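Local coordinates for pseudopodium-enriched atypical kinase 1 (PDB 6BHC), which is a pseudokinase with an unusual catalytic cleft that dimerises by a mode novel for the kinase fold and probably acts as a signalling scaffold, at residues 261-269 against 294-303; 306-314 against 326-335. The protein carries 1 engineered substitution. All blocks are in the same frame, centred on the assembly; numbering follows the deposited sequence.

Contact 1 (261-269 against 294-303); sequences QSRLAPEII and NPFDENPELK
Ser262 and Phe296 bring their CA atoms to 5.9 Å where a short 3-10 turn passes the start of helix 295-298, and the two segments meet again at Pro266 and Lys303, with CA atoms 6.3 Å apart. Between these points 294-303 bows outward, so Asn294 and Lys303 carry most of the contact from its two ends. Asn294 has CG anti to its own N (chi1 -179°), which sets the amide between helix and turn. Its OD1 takes a weak bond from Phe296 N at 3.3 Å, making Asn294 the N-cap, while ND2 reaches across to Ser262 O, nearly straight at 174° but weak at 3.3 Å. The same ND2 also gives a weak bond to Asp297 OD2. Ser262 OG has its clear partner elsewhere, in Arg259 O. From the other end Lys303 comes in with its chain bent at chi2 and chi4, its CE lying 3.5 Å above one face of the Phe296 ring, toward the rim. NZ then arrives at Leu264 O; the modelled 2.4 Å is too short to trust as a length. The side chains of Ile269 and Lys303 cross at about a right angle, with Ile269 CD1 3.6 Å from Lys303 NZ. Ala265, Pro266 and Glu267 form the APE motif of protein kinases, and Glu267 pairs with Arg340, the ion pair familiar from the family. The chemistry thus implies a junction built on carbonyls: the side-chain nitrogens of Asn294 and Lys303 turn to main-chain oxygens just ahead of the motif, one bond weak and the other doubtful in length.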
loop_
_atom_site.group_PDB
_atom_site.type_symbol
_atom_site.label_atom_id
_atom_site.label_comp_id
_atom_site.label_asym_id
_atom_site.label_seq_id
_atom_site.Cartn_x
_atom_site.Cartn_y
_atom_site.Cartn_z
ATOM N N GLN A 261 -0.462 15.599 -47.828
ATOM C CA GLN A 261 -1.653 16.332 -47.422
ATOM C C GLN A 261 -2.755 15.429 -46.886
ATOM O O GLN A 261 -3.763 15.940 -46.385
ATOM C CB GLN A 261 -2.193 17.151 -48.596
ATOM C CG GLN A 261 -1.244 18.230 -49.090
ATOM C CD GLN A 261 -1.760 18.931 -50.331
ATOM O OE1 GLN A 261 -2.706 18.471 -50.969
ATOM N NE2 GLN A 261 -1.137 20.052 -50.681
ATOM N N SER A 262 -2.592 14.106 -46.976
ATOM C CA SER A 262 -3.597 13.197 -46.439
ATOM C C SER A 262 -3.681 13.268 -44.920
ATOM O O SER A 262 -4.669 12.799 -44.344
ATOM C CB SER A 262 -3.302 11.762 -46.878
ATOM O OG SER A 262 -2.099 11.288 -46.295
ATOM N N ARG A 263 -2.674 13.843 -44.263
ATOM C CA ARG A 263 -2.664 14.001 -42.814
ATOM C C ARG A 263 -2.761 15.463 -42.395
ATOM O O ARG A 263 -2.457 15.796 -41.245
ATOM C CB ARG A 263 -1.409 13.359 -42.223
ATOM C CG ARG A 263 -1.261 11.886 -42.555
ATOM C CD ARG A 263 -0.018 11.295 -41.916
ATOM N NE ARG A 263 0.104 9.870 -42.202
ATOM C CZ ARG A 263 -0.432 8.911 -41.454
ATOM N NH1 ARG A 263 -1.126 9.223 -40.368
ATOM N NH2 ARG A 263 -0.272 7.638 -41.792
ATOM N N LEU A 264 -3.173 16.342 -43.302
ATOM C CA LEU A 264 -3.348 17.755 -43.004
ATOM C C LEU A 264 -4.818 18.053 -42.744
ATOM O O LEU A 264 -5.695 17.585 -43.475
ATOM C CB LEU A 264 -2.836 18.626 -44.153
ATOM C CG LEU A 264 -1.336 18.577 -44.436
ATOM C CD1 LEU A 264 -0.981 19.545 -45.558
ATOM C CD2 LEU A 264 -0.547 18.884 -43.171
ATOM N N ALA A 265 -5.077 18.833 -41.698
ATOM C CA ALA A 265 -6.442 19.174 -41.340
ATOM C C ALA A 265 -7.100 19.978 -42.462
ATOM O O ALA A 265 -6.415 20.659 -43.232
ATOM C CB ALA A 265 -6.464 19.968 -40.035
ATOM N N PRO A 266 -8.429 19.908 -42.585
ATOM C CA PRO A 266 -9.098 20.602 -43.700
ATOM C C PRO A 266 -8.874 22.104 -43.717
ATOM O O PRO A 266 -8.844 22.698 -44.801
ATOM C CB PRO A 266 -10.578 20.259 -43.485
ATOM C CG PRO A 266 -10.561 18.988 -42.707
ATOM C CD PRO A 266 -9.368 19.083 -41.806
ATOM N N GLU A 267 -8.716 22.741 -42.553
ATOM C CA GLU A 267 -8.528 24.188 -42.541
ATOM C C GLU A 267 -7.194 24.586 -43.162
ATOM O O GLU A 267 -7.066 25.695 -43.693
ATOM C CB GLU A 267 -8.643 24.733 -41.116
ATOM C CG GLU A 267 -7.590 24.225 -40.139
ATOM C CD GLU A 267 -7.996 22.938 -39.447
ATOM O OE1 GLU A 267 -8.912 22.248 -39.946
ATOM O OE2 GLU A 267 -7.402 22.617 -38.395
ATOM N N ILE A 268 -6.199 23.697 -43.119
ATOM C CA ILE A 268 -4.910 23.993 -43.736
ATOM C C ILE A 268 -5.036 24.041 -45.255
ATOM O O ILE A 268 -4.323 24.800 -45.922
ATOM C CB ILE A 268 -3.862 22.957 -43.285
ATOM C CG1 ILE A 268 -3.764 22.927 -41.758
ATOM C CG2 ILE A 268 -2.500 23.260 -43.892
ATOM C CD1 ILE A 268 -3.336 24.243 -41.145
ATOM N N ILE A 269 -5.948 23.255 -45.824
ATOM C CA ILE A 269 -6.063 23.162 -47.275
ATOM C C ILE A 269 -6.966 24.248 -47.855
ATOM O O ILE A 269 -6.724 24.717 -48.972
ATOM C CB ILE A 269 -6.566 21.762 -47.667
ATOM C CG1 ILE A 269 -5.718 20.686 -46.988
ATOM C CG2 ILE A 269 -6.544 21.584 -49.182
ATOM C CD1 ILE A 269 -6.189 19.275 -47.257
ATOM N N ASN A 294 -5.858 4.971 -43.629
ATOM C CA ASN A 294 -6.135 6.383 -43.437
ATOM C C ASN A 294 -7.476 6.725 -44.085
ATOM O O ASN A 294 -7.646 6.500 -45.294
ATOM C CB ASN A 294 -5.007 7.216 -44.049
ATOM C CG ASN A 294 -5.202 8.717 -43.874
ATOM O OD1 ASN A 294 -6.149 9.174 -43.237
ATOM N ND2 ASN A 294 -4.285 9.493 -44.439
ATOM N N PRO A 295 -8.449 7.237 -43.326
ATOM C CA PRO A 295 -9.784 7.491 -43.899
ATOM C C PRO A 295 -9.766 8.363 -45.139
ATOM O O PRO A 295 -10.647 8.227 -45.998
ATOM C CB PRO A 295 -10.527 8.179 -42.746
ATOM C CG PRO A 295 -9.836 7.717 -41.521
ATOM C CD PRO A 295 -8.396 7.533 -41.884
ATOM N N PHE A 296 -8.789 9.257 -45.258
ATOM C CA PHE A 296 -8.662 10.125 -46.418
ATOM C C PHE A 296 -7.826 9.497 -47.523
ATOM O O PHE A 296 -7.554 10.155 -48.534
ATOM C CB PHE A 296 -8.084 11.474 -45.986
ATOM C CG PHE A 296 -8.847 12.109 -44.858
ATOM C CD1 PHE A 296 -9.949 12.907 -45.113
ATOM C CD2 PHE A 296 -8.479 11.881 -43.540
ATOM C CE1 PHE A 296 -10.661 13.480 -44.079
ATOM C CE2 PHE A 296 -9.187 12.450 -42.500
ATOM C CZ PHE A 296 -10.281 13.251 -42.769
ATOM N N ASP A 297 -7.413 8.242 -47.347
ATOM C CA ASP A 297 -6.894 7.420 -48.432
ATOM C C ASP A 297 -7.892 6.376 -48.910
ATOM O O ASP A 297 -7.869 6.010 -50.090
ATOM C CB ASP A 297 -5.603 6.712 -48.004
ATOM C CG ASP A 297 -4.423 7.654 -47.915
ATOM O OD1 ASP A 297 -4.332 8.581 -48.746
ATOM O OD2 ASP A 297 -3.581 7.463 -47.012
ATOM N N GLU A 298 -8.762 5.887 -48.022
ATOM C CA GLU A 298 -9.804 4.954 -48.440
ATOM C C GLU A 298 -10.927 5.677 -49.173
ATOM O O GLU A 298 -11.474 5.157 -50.154
ATOM C CB GLU A 298 -10.347 4.200 -47.227
ATOM C CG GLU A 298 -11.504 3.261 -47.527
ATOM C CD GLU A 298 -12.008 2.547 -46.290
ATOM O OE1 GLU A 298 -11.478 2.820 -45.192
ATOM O OE2 GLU A 298 -12.930 1.714 -46.416
ATOM N N ASN A 299 -11.281 6.879 -48.714
ATOM C CA ASN A 299 -12.283 7.727 -49.355
ATOM C C ASN A 299 -11.606 9.047 -49.716
ATOM O O ASN A 299 -11.785 10.059 -49.021
ATOM C CB ASN A 299 -13.489 7.948 -48.443
ATOM C CG ASN A 299 -14.740 8.326 -49.209
ATOM O OD1 ASN A 299 -14.670 8.896 -50.298
ATOM N ND2 ASN A 299 -15.898 8.006 -48.640
ATOM N N PRO A 300 -10.825 9.076 -50.806
ATOM C CA PRO A 300 -10.012 10.266 -51.102
ATOM C C PRO A 300 -10.809 11.432 -51.669
ATOM O O PRO A 300 -10.286 12.204 -52.480
ATOM C CB PRO A 300 -8.994 9.748 -52.131
ATOM C CG PRO A 300 -9.133 8.243 -52.128
ATOM C CD PRO A 300 -10.548 7.978 -51.742
ATOM N N GLU A 301 -12.068 11.576 -51.255
ATOM C CA GLU A 301 -12.892 12.699 -51.681
ATOM C C GLU A 301 -13.510 13.445 -50.505
ATOM O O GLU A 301 -14.416 14.262 -50.710
ATOM C CB GLU A 301 -13.990 12.230 -52.644
ATOM C CG GLU A 301 -13.456 11.708 -53.970
ATOM C CD GLU A 301 -14.557 11.309 -54.932
ATOM O OE1 GLU A 301 -15.742 11.370 -54.542
ATOM O OE2 GLU A 301 -14.237 10.935 -56.080
ATOM N N LEU A 302 -13.047 13.186 -49.280
ATOM C CA LEU A 302 -13.543 13.916 -48.121
ATOM C C LEU A 302 -12.889 15.284 -47.987
ATOM O O LEU A 302 -13.524 16.224 -47.495
ATOM C CB LEU A 302 -13.313 13.102 -46.846
ATOM C CG LEU A 302 -13.973 11.725 -46.771
ATOM C CD1 LEU A 302 -13.547 10.996 -45.506
ATOM C CD2 LEU A 302 -15.488 11.851 -46.835
ATOM N N LYS A 303 -11.631 15.417 -48.414
ATOM C CA LYS A 303 -10.945 16.700 -48.299
ATOM C C LYS A 303 -11.465 17.715 -49.307
ATOM O O LYS A 303 -11.378 18.924 -49.067
ATOM C CB LYS A 303 -9.440 16.508 -48.468
ATOM C CG LYS A 303 -8.783 15.786 -47.310
ATOM C CD LYS A 303 -9.152 16.438 -45.987
ATOM C CE LYS A 303 -8.210 16.004 -44.885
ATOM N NZ LYS A 303 -6.812 16.402 -45.194
#

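Contact 2 (306-314 against 326-335); sequences EYTRADLPR and QQLASCLLNP
Tyr307 lays its ring against Pro335 and puts its hydroxyl on Leu333, joining loop 306-314 to the C-terminal end of helix 322-332. From CB, a chi1 of 51° holds CG between the backbone N and the carbonyl carbon, which brings the ring up to 326-335 although CB does not point there. CD2 and CE2 pass Pro335 CD, CE2 at 3.7 Å; CE1 and CZ lie by Pro335 CB. Pro335 CG stands 4.2 Å from the ring centroid and 13° off its normal, a CH-pi contact over one face. At the tip, OH donates to Leu333 O at 2.7 Å, 24° out of the carbonyl plane. Next along, Leu312 CD1 packs against Ser330 CA and, at 4.1 Å, Leu333 CB. Arg309, bent at chi2, runs past Ser330 CB; Gln326 CD lies over one face of its guanidinium, the planes far from parallel, and NH1 gives a weak bond to Gln327 OE1 at 3.3 Å. Ser330 OG is committed to Gln326 O. Gln326 OE1 meets Ile315 N and NE2 meets Tyr287 OH. One firm hydroxyl bond beside an apolar seam suggests that the loop is held more firmly at the tyrosine than at the poorly ordered arginine.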
loop_
_atom_site.group_PDB
_atom_site.type_symbol
_atom_site.label_atom_id
_atom_site.label_comp_id
_atom_site.label_asym_id
_atom_site.label_seq_id
_atom_site.Cartn_x
_atom_site.Cartn_y
_atom_site.Cartn_z
ATOM N N GLU A 306 -16.951 19.087 -47.422
ATOM C CA GLU A 306 -17.064 19.329 -45.985
ATOM C C GLU A 306 -17.923 18.202 -45.423
ATOM O O GLU A 306 -19.129 18.353 -45.215
ATOM C CB GLU A 306 -17.645 20.715 -45.688
ATOM C CG GLU A 306 -16.708 21.853 -46.069
ATOM C CD GLU A 306 -17.222 23.212 -45.635
ATOM O OE1 GLU A 306 -18.367 23.288 -45.144
ATOM O OE2 GLU A 306 -16.476 24.204 -45.783
ATOM N N TYR A 307 -17.282 17.063 -45.178
ATOM C CA TYR A 307 -17.964 15.822 -44.849
ATOM C C TYR A 307 -18.664 15.917 -43.494
ATOM O O TYR A 307 -18.515 16.885 -42.742
ATOM C CB TYR A 307 -16.969 14.662 -44.848
ATOM C CG TYR A 307 -15.732 14.928 -44.018
ATOM C CD1 TYR A 307 -14.629 15.572 -44.567
ATOM C CD2 TYR A 307 -15.668 14.543 -42.687
ATOM C CE1 TYR A 307 -13.499 15.822 -43.812
ATOM C CE2 TYR A 307 -14.542 14.788 -41.926
ATOM C CZ TYR A 307 -13.461 15.429 -42.493
ATOM O OH TYR A 307 -12.336 15.677 -41.741
ATOM N N THR A 308 -19.439 14.881 -43.192
ATOM C CA THR A 308 -20.150 14.744 -41.930
ATOM C C THR A 308 -19.708 13.451 -41.242
ATOM O O THR A 308 -18.721 12.819 -41.631
ATOM C CB THR A 308 -21.664 14.771 -42.155
ATOM O OG1 THR A 308 -22.039 13.707 -43.037
ATOM C CG2 THR A 308 -22.090 16.101 -42.761
ATOM N N ARG A 309 -20.457 13.056 -40.211
ATOM C CA ARG A 309 -20.102 11.857 -39.458
ATOM C C ARG A 309 -20.366 10.598 -40.276
ATOM O O ARG A 309 -19.591 9.636 -40.211
ATOM C CB ARG A 309 -20.880 11.825 -38.141
ATOM C CG ARG A 309 -20.168 11.130 -36.987
ATOM C CD ARG A 309 -20.391 9.627 -36.993
ATOM N NE ARG A 309 -19.961 9.016 -35.738
ATOM C CZ ARG A 309 -20.107 7.728 -35.440
ATOM N NH1 ARG A 309 -19.685 7.264 -34.272
ATOM N NH2 ARG A 309 -20.676 6.904 -36.310
ATOM N N ALA A 310 -21.447 10.589 -41.058
ATOM C CA ALA A 310 -21.800 9.421 -41.857
ATOM C C ALA A 310 -20.878 9.219 -43.051
ATOM O O ALA A 310 -20.893 8.133 -43.643
ATOM C CB ALA A 310 -23.248 9.534 -42.338
ATOM N N ASP A 311 -20.081 10.223 -43.419
ATOM C CA ASP A 311 -19.182 10.077 -44.557
ATOM C C ASP A 311 -17.904 9.329 -44.194
ATOM O O ASP A 311 -17.278 8.725 -45.073
ATOM C CB ASP A 311 -18.835 11.450 -45.132
ATOM C CG ASP A 311 -20.051 12.191 -45.654
ATOM O OD1 ASP A 311 -20.913 11.557 -46.296
ATOM O OD2 ASP A 311 -20.144 13.415 -45.418
ATOM N N LEU A 312 -17.501 9.356 -42.925
ATOM C CA LEU A 312 -16.270 8.695 -42.522
ATOM C C LEU A 312 -16.422 7.175 -42.592
ATOM O O LEU A 312 -17.507 6.639 -42.355
ATOM C CB LEU A 312 -15.875 9.112 -41.107
ATOM C CG LEU A 312 -15.421 10.562 -40.925
ATOM C CD1 LEU A 312 -15.195 10.873 -39.456
ATOM C CD2 LEU A 312 -14.159 10.832 -41.731
ATOM N N PRO A 313 -15.347 6.460 -42.926
ATOM C CA PRO A 313 -15.419 4.993 -42.951
ATOM C C PRO A 313 -15.716 4.433 -41.567
ATOM O O PRO A 313 -15.249 4.953 -40.552
ATOM C CB PRO A 313 -14.027 4.576 -43.441
ATOM C CG PRO A 313 -13.490 5.783 -44.146
ATOM C CD PRO A 313 -14.045 6.958 -43.400
ATOM N N ARG A 314 -16.504 3.360 -41.538
ATOM C CA ARG A 314 -16.970 2.787 -40.283
ATOM C C ARG A 314 -15.898 1.900 -39.664
ATOM O O ARG A 314 -15.314 1.048 -40.340
ATOM C CB ARG A 314 -18.249 1.981 -40.511
ATOM C CG ARG A 314 -19.362 2.755 -41.197
ATOM C CD ARG A 314 -19.970 3.801 -40.278
ATOM N NE ARG A 314 -20.907 4.667 -40.989
ATOM C CZ ARG A 314 -22.190 4.379 -41.190
ATOM N NH1 ARG A 314 -22.696 3.241 -40.734
ATOM N NH2 ARG A 314 -22.965 5.227 -41.851
ATOM N N GLN A 326 -14.623 4.857 -32.211
ATOM C CA GLN A 326 -15.250 5.423 -33.400
ATOM C C GLN A 326 -15.757 6.832 -33.129
ATOM O O GLN A 326 -15.522 7.752 -33.922
ATOM C CB GLN A 326 -16.394 4.523 -33.868
ATOM C CG GLN A 326 -17.223 5.110 -35.000
ATOM C CD GLN A 326 -16.538 5.002 -36.348
ATOM O OE1 GLN A 326 -16.845 4.111 -37.141
ATOM N NE2 GLN A 326 -15.612 5.915 -36.620
ATOM N N GLN A 327 -16.457 7.020 -32.007
ATOM C CA GLN A 327 -16.953 8.346 -31.657
ATOM C C GLN A 327 -15.803 9.311 -31.396
ATOM O O GLN A 327 -15.877 10.490 -31.761
ATOM C CB GLN A 327 -17.873 8.253 -30.437
ATOM C CG GLN A 327 -18.432 9.586 -29.958
ATOM C CD GLN A 327 -19.432 10.196 -30.925
ATOM O OE1 GLN A 327 -19.927 9.530 -31.836
ATOM N NE2 GLN A 327 -19.737 11.474 -30.727
ATOM N N LEU A 328 -14.729 8.825 -30.773
ATOM C CA LEU A 328 -13.573 9.675 -30.511
ATOM C C LEU A 328 -12.919 10.135 -31.808
ATOM O O LEU A 328 -12.534 11.303 -31.937
ATOM C CB LEU A 328 -12.564 8.927 -29.639
ATOM C CG LEU A 328 -11.259 9.667 -29.353
ATOM C CD1 LEU A 328 -11.549 10.971 -28.631
ATOM C CD2 LEU A 328 -10.309 8.797 -28.543
ATOM N N ALA A 329 -12.787 9.230 -32.780
ATOM C CA ALA A 329 -12.191 9.600 -34.060
ATOM C C ALA A 329 -13.063 10.600 -34.810
ATOM O O ALA A 329 -12.550 11.566 -35.386
ATOM C CB ALA A 329 -11.954 8.351 -34.907
ATOM N N SER A 330 -14.381 10.387 -34.810
ATOM C CA SER A 330 -15.281 11.307 -35.499
ATOM C C SER A 330 -15.179 12.714 -34.925
ATOM O O SER A 330 -15.250 13.702 -35.666
ATOM C CB SER A 330 -16.720 10.796 -35.413
ATOM O OG SER A 330 -16.824 9.478 -35.922
ATOM N N CYS A 331 -15.012 12.826 -33.606
ATOM C CA CYS A 331 -14.866 14.140 -32.988
ATOM C C CYS A 331 -13.518 14.763 -33.326
ATOM O O CYS A 331 -13.430 15.974 -33.562
ATOM C CB CYS A 331 -15.038 14.031 -31.473
ATOM S SG CYS A 331 -16.693 13.541 -30.941
ATOM N N LEU A 332 -12.457 13.953 -33.348
ATOM C CA LEU A 332 -11.137 14.457 -33.703
ATOM C C LEU A 332 -11.026 14.801 -35.182
ATOM O O LEU A 332 -10.193 15.636 -35.550
ATOM C CB LEU A 332 -10.063 13.434 -33.327
ATOM C CG LEU A 332 -9.841 13.176 -31.834
ATOM C CD1 LEU A 332 -8.935 11.969 -31.628
ATOM C CD2 LEU A 332 -9.255 14.406 -31.158
ATOM N N LEU A 333 -11.840 14.180 -36.036
ATOM C CA LEU A 333 -11.794 14.414 -37.471
ATOM C C LEU A 333 -12.865 15.389 -37.939
ATOM O O LEU A 333 -13.163 15.443 -39.137
ATOM C CB LEU A 333 -11.919 13.091 -38.228
ATOM C CG LEU A 333 -10.751 12.122 -38.051
ATOM C CD1 LEU A 333 -11.005 10.838 -38.821
ATOM C CD2 LEU A 333 -9.448 12.772 -38.493
ATOM N N ASN A 334 -13.450 16.150 -37.026
ATOM C CA ASN A 334 -14.430 17.158 -37.397
ATOM C C ASN A 334 -13.775 18.188 -38.312
ATOM O O ASN A 334 -12.764 18.792 -37.926
ATOM C CB ASN A 334 -14.996 17.834 -36.150
ATOM C CG ASN A 334 -16.213 18.694 -36.445
ATOM O OD1 ASN A 334 -16.228 19.470 -37.401
ATOM N ND2 ASN A 334 -17.244 18.556 -35.620
ATOM N N PRO A 335 -14.306 18.417 -39.518
ATOM C CA PRO A 335 -13.655 19.369 -40.432
ATOM C C PRO A 335 -13.673 20.805 -39.938
ATOM O O PRO A 335 -12.916 21.629 -40.466
ATOM C CB PRO A 335 -14.459 19.216 -41.730
ATOM C CG PRO A 335 -15.787 18.688 -41.295
ATOM C CD PRO A 335 -15.514 17.815 -40.106
#

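Overall arrangement
Contact 1 is a surface contact and contact 2 is partly buried, yet their centres lie only about 12 Å apart in the kinase domain's helical lobe. Both lean on helix 277-289, through Phe280 in each case, and they touch directly: Phe296 CZ of contact 1 comes within 3.3 Å of Tyr307 OH of contact 2, and Leu302 packs against Tyr307 and Asp311. Along the chain contact 1 closes before contact 2 opens. The first is mostly polar, with a short asparagine amide and a long lysine meeting carbonyls near the APE motif; the second mixes apolar and aromatic packing, with a single strong hydroxyl bond, and turns polar toward its exposed arginine.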